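Local coordinates for protein ectonucleoside triphosphate diphosphohydrolase 4 (Homo sapiens, PDB 6WG5) that belongs to the GDA1/CD39 nucleoside phosphatase family, whose members share the fold of the actin-like ATPase clan, at residues Phe387-Cys390 with Thr391-Leu395; Gly172-Glu175 with Gly176-Trp180. One frame throughout, in Å; residues are numbered along the deposited sequence.

Interaction 1. Residues Phe387-Cys390 with Thr391-Leu395; sequences FYYC and TEDVL
Tyr-388 and Glu-392 sit one helical turn apart, and Tyr-388 O accepts from both Glu-392 N, at 2.8 Å, and Thr-391 N. The next bond, from Asp-393 N to Tyr-389 O at 3.1 Å, continues the spiral. Since CG stands anti to the backbone N in both Tyr-388 (chi1 -177°) and Glu-392 (chi1 179°), the two side chains run abreast. Glu-392 CB lies over one face of the phenol, offset toward the rim, in a CH-pi contact 3.9 Å from the centroid of the Tyr-388 ring. Beyond it the methylene CG of Glu-392 comes 3.5 Å from Tyr-388 OH. The glutamate chain bends about CB-CG, and its OE1 is hydrogen-bonded by Gly-398 N. Asp-393 lies likewise alongside Tyr-389, its carboxylate inclined to the phenol by 45°; OD2 is hydrogen-bonded with His-433 ND1, and the same histidine stacks on the Tyr-389 ring, so His-433 contacts both side chains. The hydroxyl of Thr-391 is turned back against the preceding turn, 3.0 Å from Phe-387 O to OG1 and 3.1 Å from Tyr-388 O to OG1; OG1 is also hydrogen-bonded with Thr-468 OG1. A water bridges Tyr-389 O (2.9 Å, water donating) and Val-394 N (3.0 Å, water accepting), spanning five residues. Leu-395 CD1 also lies against Cys-390 O. The example illustrates a short helix following directly on a sheet strand, here 381-385, with a threonine hydroxyl folded onto the carbonyls of the turn before it, within the alpha/beta architecture of the actin-like clan.

Interaction 2. Residues Gly172-Glu175 with Gly176-Trp180; sequences GKQE and GVYAW
The opening turns of helix 172-186, which follows strand 167-169 in this alpha/beta fold, are a textbook run of i to i+4 bonding between Gly-172–Glu-175 and Gly-176–Trp-180. Gly-176 N bonds to Gly-172 O at 3.0 Å, Val-177 N to Lys-173 O at 3.0 Å, Tyr-178 N to Gln-174 O at 2.9 Å and Ala-179 N to Glu-175 O at 3.0 Å. Around this regular frame the side chains fan out to different neighbours. Val-177 places CG2 beside Lys-173 O, and its side chain packs against Ala-256 and Phe-258 of strand 255-259. To the backbone of the same strand, at Leu-255 O, Lys-173 extends its ammonium group. Glu-175, with CG anti to the backbone N (chi1 -160°) and the chain extended beyond, forms a salt bridge through OE1 with Arg-136. Gln-174 and Tyr-178 point the same way, side by side, with amide and ring planes turned 45° apart. Their polar ends come no closer than 4.0 Å, from Gln-174 NE2 to Tyr-178 OH, while Gln-174 OE1 turns back to accept from Ser-171 N just before the helix. Trp-479 and Ala-483 of helix 479-487 pack on the Tyr-178 side chain. The carbonyl oxygen that receives the tyrosine's own N-H also lies over one face of its ring: Gln-174 O is 3.3 Å from Tyr-178 CG.

In the fold
Interactions 1 and 2 show how two helices pack on the same sheet. Their centres are 25 Å apart and their nearest atoms about 13 Å, so they do not touch; the relation passes through the sheet holding strands 221-225, 255-259, 270-279 and 381-385. The helix of interaction 1 continues from strand 381-385, and Phe-387 packs on the adjacent strand 221-225. In interaction 2, Val-177 and Trp-180 rest on strands 255-259 and 270-279. Its helix thus follows a strand of one sheet in sequence, 167-169, while packing on the other, its centre about 7 Å from the centre of the chain, against about 18 Å for the centre of interaction 1.

Interaction 1. Residues Phe387-Cys390 with Thr391-Leu395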
# COMPACT_ATOMS: atom_id res chain seq x y z
N PHE A 387 8.76 4.06 -6.17
CA PHE A 387 9.08 5.43 -5.77
C PHE A 387 10.37 5.48 -4.96
O PHE A 387 11.10 6.48 -5.03
CB PHE A 387 7.92 6.03 -4.98
CG PHE A 387 6.73 6.37 -5.82
CD1 PHE A 387 6.73 7.52 -6.60
CD2 PHE A 387 5.60 5.56 -5.82
CE1 PHE A 387 5.63 7.84 -7.38
CE2 PHE A 387 4.51 5.88 -6.60
CZ PHE A 387 4.52 7.02 -7.38
N TYR A 388 10.67 4.43 -4.21
CA TYR A 388 11.93 4.36 -3.47
C TYR A 388 13.04 3.72 -4.30
O TYR A 388 14.17 4.21 -4.31
CB TYR A 388 11.73 3.57 -2.18
CG TYR A 388 12.96 3.50 -1.31
CD1 TYR A 388 13.33 4.57 -0.51
CD2 TYR A 388 13.76 2.36 -1.30
CE1 TYR A 388 14.46 4.51 0.29
CE2 TYR A 388 14.90 2.30 -0.51
CZ TYR A 388 15.24 3.38 0.28
OH TYR A 388 16.37 3.32 1.07
N TYR A 389 12.73 2.62 -5.00
CA TYR A 389 13.75 1.94 -5.79
C TYR A 389 14.29 2.85 -6.89
O TYR A 389 15.49 2.82 -7.20
CB TYR A 389 13.18 0.66 -6.39
CG TYR A 389 12.66 -0.32 -5.37
CD1 TYR A 389 13.32 -0.52 -4.17
CD2 TYR A 389 11.50 -1.06 -5.61
CE1 TYR A 389 12.85 -1.43 -3.23
CE2 TYR A 389 11.02 -1.96 -4.68
CZ TYR A 389 11.70 -2.14 -3.50
OH TYR A 389 11.23 -3.04 -2.57
N CYS A 390 13.43 3.68 -7.49
CA CYS A 390 13.85 4.54 -8.58
C CYS A 390 14.59 5.79 -8.11
O CYS A 390 15.22 6.46 -8.94
CB CYS A 390 12.64 4.96 -9.42
SG CYS A 390 11.93 3.62 -10.42
N THR A 391 14.52 6.12 -6.82
CA THR A 391 15.28 7.24 -6.28
C THR A 391 16.54 6.81 -5.54
O THR A 391 17.49 7.59 -5.48
CB THR A 391 14.41 8.08 -5.33
OG1 THR A 391 13.90 7.25 -4.28
CG2 THR A 391 13.26 8.74 -6.07
N GLU A 392 16.56 5.60 -4.99
CA GLU A 392 17.65 5.17 -4.12
C GLU A 392 18.56 4.12 -4.73
O GLU A 392 19.78 4.22 -4.57
CB GLU A 392 17.07 4.61 -2.81
CG GLU A 392 18.12 4.11 -1.83
CD GLU A 392 19.14 5.17 -1.47
OE1 GLU A 392 18.79 6.37 -1.55
OE2 GLU A 392 20.28 4.81 -1.12
N ASP A 393 18.02 3.11 -5.42
CA ASP A 393 18.81 1.92 -5.72
C ASP A 393 20.05 2.24 -6.54
O ASP A 393 21.12 1.67 -6.29
CB ASP A 393 17.94 0.88 -6.43
CG ASP A 393 17.16 0.01 -5.45
OD1 ASP A 393 17.04 0.40 -4.27
OD2 ASP A 393 16.67 -1.06 -5.86
N VAL A 394 19.95 3.14 -7.53
CA VAL A 394 21.09 3.55 -8.32
C VAL A 394 21.35 5.05 -8.22
O VAL A 394 22.51 5.48 -8.18
CB VAL A 394 20.95 3.12 -9.80
CG1 VAL A 394 20.78 1.62 -9.89
CG2 VAL A 394 19.81 3.84 -10.47
N LEU A 395 20.29 5.86 -8.17
CA LEU A 395 20.48 7.30 -8.03
C LEU A 395 20.87 7.70 -6.61
O LEU A 395 21.46 8.77 -6.42
CB LEU A 395 19.22 8.05 -8.46
CG LEU A 395 18.70 7.70 -9.86
CD1 LEU A 395 17.48 8.56 -10.21
CD2 LEU A 395 19.79 7.87 -10.91
O HOH W 1 17.45 4.51 -8.43

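Interaction 2. Residues Gly172-Glu175 with Gly176-Trp180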
# COMPACT_ATOMS: atom_id res chain seq x y z
N GLY A 172 -9.81 -4.60 -2.75
CA GLY A 172 -8.62 -3.78 -2.87
C GLY A 172 -8.79 -2.41 -2.23
O GLY A 172 -7.83 -1.85 -1.69
N LYS A 173 -10.00 -1.86 -2.28
CA LYS A 173 -10.28 -0.60 -1.60
C LYS A 173 -10.07 -0.74 -0.10
O LYS A 173 -9.45 0.12 0.54
CB LYS A 173 -11.71 -0.16 -1.90
CG LYS A 173 -12.09 1.22 -1.39
CD LYS A 173 -13.56 1.26 -1.04
CE LYS A 173 -14.16 2.64 -1.22
NZ LYS A 173 -15.64 2.61 -1.01
N GLN A 174 -10.57 -1.83 0.50
CA GLN A 174 -10.37 -2.06 1.92
C GLN A 174 -8.89 -2.23 2.24
O GLN A 174 -8.41 -1.74 3.28
CB GLN A 174 -11.15 -3.29 2.38
CG GLN A 174 -12.66 -3.14 2.30
CD GLN A 174 -13.38 -4.39 2.77
OE1 GLN A 174 -13.65 -5.30 1.98
NE2 GLN A 174 -13.68 -4.45 4.06
N GLU A 175 -8.15 -2.93 1.38
CA GLU A 175 -6.73 -3.10 1.61
C GLU A 175 -6.01 -1.76 1.61
O GLU A 175 -5.12 -1.52 2.44
CB GLU A 175 -6.14 -4.03 0.55
CG GLU A 175 -4.81 -4.65 0.94
CD GLU A 175 -4.19 -5.47 -0.18
OE1 GLU A 175 -4.92 -5.79 -1.15
OE2 GLU A 175 -2.99 -5.78 -0.10
N GLY A 176 -6.39 -0.86 0.71
CA GLY A 176 -5.80 0.47 0.70
C GLY A 176 -6.13 1.26 1.95
O GLY A 176 -5.26 1.94 2.51
N VAL A 177 -7.38 1.19 2.40
CA VAL A 177 -7.76 1.88 3.63
C VAL A 177 -6.96 1.35 4.81
O VAL A 177 -6.37 2.11 5.59
CB VAL A 177 -9.28 1.75 3.88
CG1 VAL A 177 -9.66 2.40 5.21
CG2 VAL A 177 -10.06 2.37 2.74
N TYR A 178 -6.91 0.02 4.96
CA TYR A 178 -6.17 -0.57 6.07
C TYR A 178 -4.70 -0.15 6.04
O TYR A 178 -4.12 0.16 7.08
CB TYR A 178 -6.28 -2.10 6.02
CG TYR A 178 -7.65 -2.65 6.36
CD1 TYR A 178 -8.51 -1.98 7.22
CD2 TYR A 178 -8.08 -3.86 5.81
CE1 TYR A 178 -9.75 -2.49 7.53
CE2 TYR A 178 -9.32 -4.37 6.12
CZ TYR A 178 -10.16 -3.69 6.98
OH TYR A 178 -11.40 -4.20 7.28
N ALA A 179 -4.09 -0.12 4.85
CA ALA A 179 -2.70 0.32 4.76
C ALA A 179 -2.58 1.79 5.12
O ALA A 179 -1.61 2.20 5.77
CB ALA A 179 -2.16 0.06 3.36
N TRP A 180 -3.55 2.61 4.72
CA TRP A 180 -3.52 4.02 5.06
C TRP A 180 -3.66 4.22 6.57
O TRP A 180 -2.98 5.08 7.15
CB TRP A 180 -4.64 4.76 4.32
CG TRP A 180 -4.70 6.22 4.61
CD1 TRP A 180 -4.05 7.22 3.94
CD2 TRP A 180 -5.46 6.86 5.64
NE1 TRP A 180 -4.36 8.44 4.50
CE2 TRP A 180 -5.22 8.24 5.55
CE3 TRP A 180 -6.32 6.39 6.64
CZ2 TRP A 180 -5.81 9.16 6.41
CZ3 TRP A 180 -6.90 7.30 7.50
CH2 TRP A 180 -6.65 8.67 7.38